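Local coordinates for putative cell surface protein (Streptococcus pyogenes, PDB 4OFQ) that probably acts as a cell-surface adhesin of the antigen I/II family, and is represented here by its calcium-carrying C-terminal domain, at residues Gly63-Asp68 / Asp110-Leu115; Leu103-Leu108 / Ile121-Glu126; Tyr128-Lys133 / Tyr151-Lys156. All blocks are in the same frame, centred on the assembly; numbering follows the deposited sequence.

Contact 1. Residues Gly63-Asp68 / Asp110-Leu115; sequences GFIYVD and DKLKAL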
# COMPACT_ATOMS: atom_id res chain seq x y z
N GLY A 63 -33.03 14.20 0.66
CA GLY A 63 -32.27 13.29 -0.17
C GLY A 63 -31.36 12.33 0.57
O GLY A 63 -31.48 12.13 1.78
N PHE A 64 -30.45 11.73 -0.17
CA PHE A 64 -29.60 10.68 0.37
C PHE A 64 -28.21 10.88 -0.16
O PHE A 64 -27.98 10.84 -1.37
CB PHE A 64 -30.18 9.32 -0.00
CG PHE A 64 -31.63 9.19 0.36
CD1 PHE A 64 -32.00 8.89 1.66
CD2 PHE A 64 -32.62 9.47 -0.57
CE1 PHE A 64 -33.34 8.82 2.02
CE2 PHE A 64 -33.95 9.39 -0.22
CZ PHE A 64 -34.31 9.07 1.07
N ILE A 65 -27.28 11.14 0.76
CA ILE A 65 -25.91 11.48 0.41
C ILE A 65 -25.00 10.45 1.06
O ILE A 65 -25.23 10.06 2.21
CB ILE A 65 -25.54 12.88 0.94
CG1 ILE A 65 -26.36 13.95 0.20
CG2 ILE A 65 -24.01 13.13 0.80
CD1 ILE A 65 -26.26 15.32 0.82
N TYR A 66 -23.99 9.99 0.31
CA TYR A 66 -22.95 9.13 0.89
C TYR A 66 -21.62 9.82 0.67
O TYR A 66 -21.38 10.36 -0.41
CB TYR A 66 -22.96 7.75 0.23
CG TYR A 66 -22.27 6.69 1.07
CD1 TYR A 66 -22.84 6.25 2.26
CD2 TYR A 66 -21.04 6.14 0.69
CE1 TYR A 66 -22.21 5.29 3.06
CE2 TYR A 66 -20.40 5.17 1.48
CZ TYR A 66 -21.00 4.75 2.66
OH TYR A 66 -20.41 3.79 3.46
N VAL A 67 -20.75 9.80 1.67
CA VAL A 67 -19.48 10.53 1.60
C VAL A 67 -18.34 9.57 1.85
O VAL A 67 -18.41 8.74 2.75
CB VAL A 67 -19.41 11.68 2.66
CG1 VAL A 67 -17.99 12.22 2.82
CG2 VAL A 67 -20.35 12.83 2.28
N ASP A 68 -17.29 9.66 1.04
CA ASP A 68 -16.08 8.93 1.37
C ASP A 68 -15.01 9.96 1.65
O ASP A 68 -14.58 10.67 0.76
CB ASP A 68 -15.63 8.00 0.26
CG ASP A 68 -14.42 7.17 0.67
OD1 ASP A 68 -13.35 7.77 0.88
OD2 ASP A 68 -14.56 5.94 0.80
N ASP A 110 -24.09 25.45 -2.64
CA ASP A 110 -24.62 25.97 -1.37
C ASP A 110 -25.64 25.06 -0.69
O ASP A 110 -25.66 24.94 0.53
CB ASP A 110 -25.18 27.39 -1.56
CG ASP A 110 -26.17 27.49 -2.70
OD1 ASP A 110 -26.59 26.43 -3.24
OD2 ASP A 110 -26.55 28.62 -3.07
N LYS A 111 -26.48 24.41 -1.49
CA LYS A 111 -27.47 23.49 -0.95
C LYS A 111 -26.81 22.27 -0.30
O LYS A 111 -27.20 21.86 0.80
CB LYS A 111 -28.43 23.02 -2.05
CG LYS A 111 -29.50 22.06 -1.54
CD LYS A 111 -30.28 21.42 -2.69
CE LYS A 111 -29.48 20.32 -3.38
NZ LYS A 111 -30.31 19.61 -4.38
N LEU A 112 -25.83 21.69 -0.98
CA LEU A 112 -25.16 20.52 -0.45
C LEU A 112 -24.31 20.89 0.76
O LEU A 112 -24.20 20.12 1.72
CB LEU A 112 -24.29 19.86 -1.54
CG LEU A 112 -25.08 19.23 -2.70
CD1 LEU A 112 -24.14 18.69 -3.75
CD2 LEU A 112 -25.97 18.12 -2.16
N LYS A 113 -23.72 22.08 0.72
CA LYS A 113 -22.89 22.54 1.83
C LYS A 113 -23.75 22.72 3.08
O LYS A 113 -23.34 22.36 4.19
CB LYS A 113 -22.18 23.83 1.44
CG LYS A 113 -21.05 24.26 2.38
CD LYS A 113 -20.43 25.58 1.90
CE LYS A 113 -19.40 26.12 2.89
NZ LYS A 113 -18.74 27.34 2.34
N ALA A 114 -24.95 23.28 2.90
CA ALA A 114 -25.88 23.46 4.00
C ALA A 114 -26.36 22.12 4.56
O ALA A 114 -26.49 21.95 5.77
CB ALA A 114 -27.07 24.31 3.56
N LEU A 115 -26.62 21.17 3.66
CA LEU A 115 -26.97 19.81 4.07
C LEU A 115 -25.89 19.15 4.93
O LEU A 115 -26.19 18.59 5.98
CB LEU A 115 -27.27 18.94 2.84
CG LEU A 115 -28.69 19.09 2.29
CD1 LEU A 115 -28.86 18.32 0.98
CD2 LEU A 115 -29.71 18.62 3.32

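Contact 2. Residues Leu103-Leu108 / Ile121-Glu126; sequences LSQDTL and ISPVGE. With CA (calcium ion), chain C.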
# COMPACT_ATOMS: atom_id res chain seq x y z
N LEU A 103 -13.03 19.12 -3.54
CA LEU A 103 -11.64 19.37 -3.15
C LEU A 103 -11.55 20.34 -1.98
O LEU A 103 -10.55 20.40 -1.27
CB LEU A 103 -10.81 19.86 -4.35
CG LEU A 103 -10.73 18.87 -5.52
CD1 LEU A 103 -9.90 19.44 -6.68
CD2 LEU A 103 -10.19 17.50 -5.07
N SER A 104 -12.63 21.09 -1.78
CA SER A 104 -12.71 22.08 -0.71
C SER A 104 -14.18 22.47 -0.56
O SER A 104 -14.91 22.53 -1.54
CB SER A 104 -11.88 23.31 -1.04
OG SER A 104 -12.20 24.40 -0.18
N GLN A 105 -14.62 22.74 0.66
CA GLN A 105 -16.01 23.13 0.84
C GLN A 105 -16.23 24.62 0.66
O GLN A 105 -17.36 25.08 0.73
CB GLN A 105 -16.55 22.69 2.21
CG GLN A 105 -16.57 21.19 2.40
CD GLN A 105 -17.48 20.79 3.53
OE1 GLN A 105 -18.66 21.13 3.54
NE2 GLN A 105 -16.94 20.05 4.50
N ASP A 106 -15.16 25.38 0.41
CA ASP A 106 -15.25 26.84 0.41
C ASP A 106 -16.38 27.37 -0.47
O ASP A 106 -17.17 28.22 -0.04
CB ASP A 106 -13.91 27.47 -0.00
CG ASP A 106 -12.83 27.32 1.08
OD1 ASP A 106 -13.06 26.57 2.05
OD2 ASP A 106 -11.76 27.94 0.95
N THR A 107 -16.45 26.88 -1.70
CA THR A 107 -17.49 27.30 -2.62
C THR A 107 -18.30 26.12 -3.15
O THR A 107 -18.89 26.18 -4.23
CB THR A 107 -16.94 28.18 -3.79
OG1 THR A 107 -15.83 27.53 -4.43
CG2 THR A 107 -16.49 29.53 -3.27
N LEU A 108 -18.33 25.04 -2.37
CA LEU A 108 -19.19 23.89 -2.66
C LEU A 108 -20.63 24.35 -2.84
O LEU A 108 -21.08 25.26 -2.14
CB LEU A 108 -19.12 22.87 -1.51
CG LEU A 108 -20.19 21.76 -1.48
CD1 LEU A 108 -20.03 20.82 -2.68
CD2 LEU A 108 -20.13 20.97 -0.17
N ILE A 121 -22.43 15.79 10.48
CA ILE A 121 -21.29 15.17 9.81
C ILE A 121 -20.19 16.18 9.49
O ILE A 121 -20.48 17.33 9.14
CB ILE A 121 -21.77 14.44 8.51
CG1 ILE A 121 -22.05 12.96 8.78
CG2 ILE A 121 -20.80 14.60 7.36
CD1 ILE A 121 -22.10 12.59 10.25
N SER A 122 -18.94 15.76 9.59
CA SER A 122 -17.81 16.67 9.45
C SER A 122 -16.66 16.08 8.64
O SER A 122 -15.65 15.66 9.21
CB SER A 122 -17.30 17.07 10.83
OG SER A 122 -16.37 18.14 10.76
N PRO A 123 -16.80 16.04 7.30
CA PRO A 123 -15.69 15.53 6.48
C PRO A 123 -14.53 16.52 6.43
O PRO A 123 -14.74 17.72 6.28
CB PRO A 123 -16.32 15.38 5.10
CG PRO A 123 -17.40 16.38 5.07
CD PRO A 123 -17.94 16.48 6.47
N VAL A 124 -13.31 16.00 6.52
CA VAL A 124 -12.11 16.83 6.58
C VAL A 124 -11.40 16.86 5.23
O VAL A 124 -11.22 15.82 4.60
CB VAL A 124 -11.14 16.29 7.65
CG1 VAL A 124 -9.78 16.96 7.55
CG2 VAL A 124 -11.73 16.48 9.03
N GLY A 125 -11.00 18.05 4.78
CA GLY A 125 -10.25 18.16 3.53
C GLY A 125 -11.04 17.67 2.33
O GLY A 125 -12.25 17.90 2.25
N GLU A 126 -10.36 17.00 1.40
CA GLU A 126 -11.03 16.50 0.20
C GLU A 126 -11.90 15.30 0.52
O GLU A 126 -11.59 14.51 1.41
CB GLU A 126 -10.00 16.09 -0.87
CG GLU A 126 -8.98 17.16 -1.20
CD GLU A 126 -7.91 16.68 -2.16
OE1 GLU A 126 -7.88 15.46 -2.49
OE2 GLU A 126 -7.09 17.52 -2.57
CA CA C . -10.48 13.97 3.44
O HOH W 1 -7.64 20.10 -1.88
O HOH W 2 -14.03 19.12 4.05
O HOH W 3 -8.34 14.58 4.23

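Contact 3. Residues Tyr128-Lys133 / Tyr151-Lys156; sequences YMWVAK and YNLSFK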
# COMPACT_ATOMS: atom_id res chain seq x y z
N TYR A 128 -15.14 12.54 -1.56
CA TYR A 128 -16.12 12.31 -2.59
C TYR A 128 -17.49 12.24 -1.95
O TYR A 128 -17.63 11.74 -0.83
CB TYR A 128 -15.90 10.97 -3.28
CG TYR A 128 -14.84 11.00 -4.34
CD1 TYR A 128 -13.53 10.69 -4.04
CD2 TYR A 128 -15.17 11.34 -5.66
CE1 TYR A 128 -12.54 10.70 -5.03
CE2 TYR A 128 -14.19 11.35 -6.65
CZ TYR A 128 -12.89 11.03 -6.32
OH TYR A 128 -11.92 11.05 -7.28
N MET A 129 -18.49 12.74 -2.66
CA MET A 129 -19.86 12.55 -2.22
C MET A 129 -20.70 12.01 -3.37
O MET A 129 -20.44 12.32 -4.53
CB MET A 129 -20.45 13.83 -1.60
CG MET A 129 -20.59 15.03 -2.52
SD MET A 129 -20.99 16.56 -1.61
CE MET A 129 -22.45 16.07 -0.68
N TRP A 130 -21.66 11.14 -3.04
CA TRP A 130 -22.62 10.64 -4.02
C TRP A 130 -24.01 11.11 -3.60
O TRP A 130 -24.42 10.92 -2.44
CB TRP A 130 -22.58 9.11 -4.09
CG TRP A 130 -21.38 8.57 -4.78
CD1 TRP A 130 -21.28 8.24 -6.09
CD2 TRP A 130 -20.09 8.33 -4.20
NE1 TRP A 130 -20.01 7.78 -6.36
CE2 TRP A 130 -19.26 7.82 -5.22
CE3 TRP A 130 -19.56 8.47 -2.91
CZ2 TRP A 130 -17.92 7.48 -5.00
CZ3 TRP A 130 -18.21 8.12 -2.70
CH2 TRP A 130 -17.42 7.62 -3.74
N VAL A 131 -24.73 11.77 -4.51
CA VAL A 131 -26.01 12.39 -4.18
C VAL A 131 -27.10 11.76 -5.03
O VAL A 131 -26.98 11.71 -6.26
CB VAL A 131 -25.99 13.91 -4.44
CG1 VAL A 131 -27.35 14.55 -4.08
CG2 VAL A 131 -24.85 14.57 -3.66
N ALA A 132 -28.16 11.26 -4.41
CA ALA A 132 -29.27 10.73 -5.20
C ALA A 132 -29.87 11.83 -6.09
O ALA A 132 -30.32 12.86 -5.58
CB ALA A 132 -30.35 10.16 -4.29
N LYS A 133 -29.88 11.59 -7.40
CA LYS A 133 -30.42 12.55 -8.37
C LYS A 133 -31.93 12.78 -8.23
O LYS A 133 -32.43 13.87 -8.53
CB LYS A 133 -30.10 12.10 -9.80
CG LYS A 133 -28.62 11.99 -10.12
CD LYS A 133 -28.45 11.50 -11.56
CE LYS A 133 -27.00 11.29 -11.90
NZ LYS A 133 -26.88 10.86 -13.33
N TYR A 151 -20.59 0.15 -2.12
CA TYR A 151 -19.63 0.86 -2.97
C TYR A 151 -18.32 0.09 -2.96
O TYR A 151 -17.80 -0.25 -1.90
CB TYR A 151 -19.39 2.29 -2.45
CG TYR A 151 -20.60 3.22 -2.45
CD1 TYR A 151 -21.67 3.00 -1.58
CD2 TYR A 151 -20.65 4.33 -3.29
CE1 TYR A 151 -22.78 3.86 -1.57
CE2 TYR A 151 -21.75 5.20 -3.27
CZ TYR A 151 -22.81 4.96 -2.42
OH TYR A 151 -23.92 5.81 -2.40
N ASN A 152 -17.79 -0.21 -4.14
CA ASN A 152 -16.50 -0.88 -4.24
C ASN A 152 -15.53 0.07 -4.92
O ASN A 152 -15.68 0.36 -6.11
CB ASN A 152 -16.66 -2.17 -5.03
CG ASN A 152 -15.47 -3.08 -4.90
OD1 ASN A 152 -14.37 -2.73 -5.30
ND2 ASN A 152 -15.70 -4.28 -4.38
N LEU A 153 -14.55 0.57 -4.16
CA LEU A 153 -13.75 1.72 -4.56
C LEU A 153 -12.26 1.39 -4.45
O LEU A 153 -11.85 0.82 -3.44
CB LEU A 153 -14.02 2.87 -3.58
CG LEU A 153 -15.49 3.25 -3.35
CD1 LEU A 153 -15.63 4.35 -2.28
CD2 LEU A 153 -16.10 3.69 -4.68
N SER A 154 -11.46 1.76 -5.45
CA SER A 154 -10.01 1.54 -5.35
C SER A 154 -9.24 2.85 -5.45
O SER A 154 -9.48 3.63 -6.38
CB SER A 154 -9.53 0.59 -6.45
OG SER A 154 -10.12 -0.70 -6.29
N PHE A 155 -8.30 3.08 -4.52
CA PHE A 155 -7.44 4.26 -4.54
C PHE A 155 -5.96 3.86 -4.60
O PHE A 155 -5.57 2.79 -4.08
CB PHE A 155 -7.59 5.09 -3.26
CG PHE A 155 -8.93 5.75 -3.07
CD1 PHE A 155 -9.22 6.98 -3.66
CD2 PHE A 155 -9.88 5.18 -2.22
CE1 PHE A 155 -10.44 7.60 -3.44
CE2 PHE A 155 -11.11 5.81 -2.00
CZ PHE A 155 -11.38 7.02 -2.60
N LYS A 156 -5.14 4.72 -5.20
CA LYS A 156 -3.68 4.66 -5.03
C LYS A 156 -3.21 5.72 -4.02
O LYS A 156 -3.92 6.70 -3.76
CB LYS A 156 -2.98 4.95 -6.36
CG LYS A 156 -3.57 4.21 -7.54
CD LYS A 156 -3.15 2.76 -7.58
CE LYS A 156 -3.73 2.08 -8.83
NZ LYS A 156 -3.31 0.64 -8.97

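Contact 1. Residues Gly63-Asp68 / Asp110-Leu115
With CG1 anti to the carbonyl carbon (chi1 -66°) and CD1 extended beyond it (chi2 169°), Ile65 reaches Leu112 and Leu115 of helix 110-119. This carries the terminal methyl straight out from the strand. Leu112 and Leu115 also hold CG anti to their carbonyl carbons, and each presents one methyl to Ile65. The two leucines are three residues apart, about one helical turn, so their methyls sit side by side. Ile65 CD1 is 4.0 Å from Leu115 CD1. The same methyl lies 4.1 Å from Leu112 CD2. Leu115 points its CB at the strand. Leu112 does not, but the end of its side chain turns in. All three side chains are apolar, and no hydrogen bond crosses between the segments. The contact is small, 99 Å² in all, and the backbones stay well apart: Ile65 CA and Leu112 CA are 9.1 Å from each other. The helical turn is held by its own bonds, such as Leu115 N to Lys111 O at 3.0 Å. Asp109 OD1 accepts a further bond from Leu112 N at the start of the helix. On the strand side, Ile65 also touches Met129 and Ile173 of the two neighbouring strands. Residues alternate along the strand, and Tyr66 points to the other face, where its ring stacks on Tyr151 of strand 149-157. The inner face of the sheet is therefore met by the second sheet, and the outer face by the helix. This is a short helix packed on the outside of a beta sandwich.

Contact 2. Residues Leu103-Leu108 / Ile121-Glu126
The Glu126 carboxylate turns one face to Leu103, whose CD2 methyl sits over the carboxylate carbon CD at 3.8 Å. Glu126 CG packs against Leu103 O at 3.6 Å. At the other end of the contact, the Gln105 amide meets the Pro123 ring through its NH2 group. Gln105 NE2 is 3.7 Å from Pro123 CG, which lies well to one side of the amide plane. The Gln105 side chain is extended beyond CG, and this brings the amide across the gap. No direct hydrogen bond joins the segments; water does so twice. Water 1 donates to Leu103 O (3.0 Å) and to Glu126 OE2 (2.7 Å). Water 2 accepts from Gln105 NE2 at 3.1 Å and lies within bonding distance of Pro123 O and Gly125 O. Ser104 OG accepts from Asp106 N, forming an ST turn. Ile116 of helix 110-119 packs against both Gln105 and Pro123. The two loops flank that helix in the chain. The second loop also binds calcium through backbone carbonyls, Val124 O at 2.3 Å and Glu126 O at 2.4 Å. Asp69 OD1 and Tyr70 O, from the end of strand 64-70, and water 3 complete a calcium site shared by a strand end and a loop.

Contact 3. Residues Tyr128-Lys133 / Tyr151-Lys156
Trp130 offers the broad face of its indole, and Tyr151 sets the edge of its ring on it. The bump is Tyr151 CE2, which stands 3.6 Å above the plane of the Trp130 indole and is offset toward the rim. It is 3.7 Å from Trp130 CD2, one of the two atoms the indole rings share. The ring planes are turned 61° apart, and the centre of the tyrosine ring is 5.1 Å from that of the six-membered indole ring. This is an edge-to-face (T-shaped) pair. Both residues hold CG anti to the carbonyl carbon (Trp130 chi1 -74°), and their side chains run past each other in opposite directions. Tyr151 OH passes 3.9 Å from Trp130 CB and goes on to a hydrogen bond with Gln45 OE1. The strands belong to the two facing sheets of a beta sandwich. Their axes come no nearer than 12.0 Å and run nearly antiparallel, at 152°, so the space between is filled by large side chains. Leu153, two residues on from Tyr151, is the next side chain on the same face of the strand. The indole of Trp130 lodges in the notch between these two, with Tyr151 CE2 over its face and Leu153 CD1 at its far end, 4.0 Å from Trp130 CH2. Two residues further on, Phe155 turns its ring into the core, although its CB does not point at the other strand. Tyr128 CE1 arrives at the rim of that ring, near its plane, 4.1 Å from Phe155 CE1. The Tyr128 ring stacks on His101, and its OH hydrogen-bonds Gly77 O.

Overall arrangement
The three contacts lie within 11 to 15 Å of one another, centre to centre, in the N-terminal half of the chain. Contacts 1 and 3 share one mixed sheet, where strands 64-70 and 127-132 are antiparallel neighbours. They use opposite faces of that sheet. Contact 2 links the loops before and after helix 110-119. Its segments alternate along the chain with those of contact 1, and contact 3 follows both. Lys113 NZ of contact 1 hydrogen-bonds Asp106 O of contact 2. Helix, calcium-binding loop and sandwich core thus adjoin in one compact region.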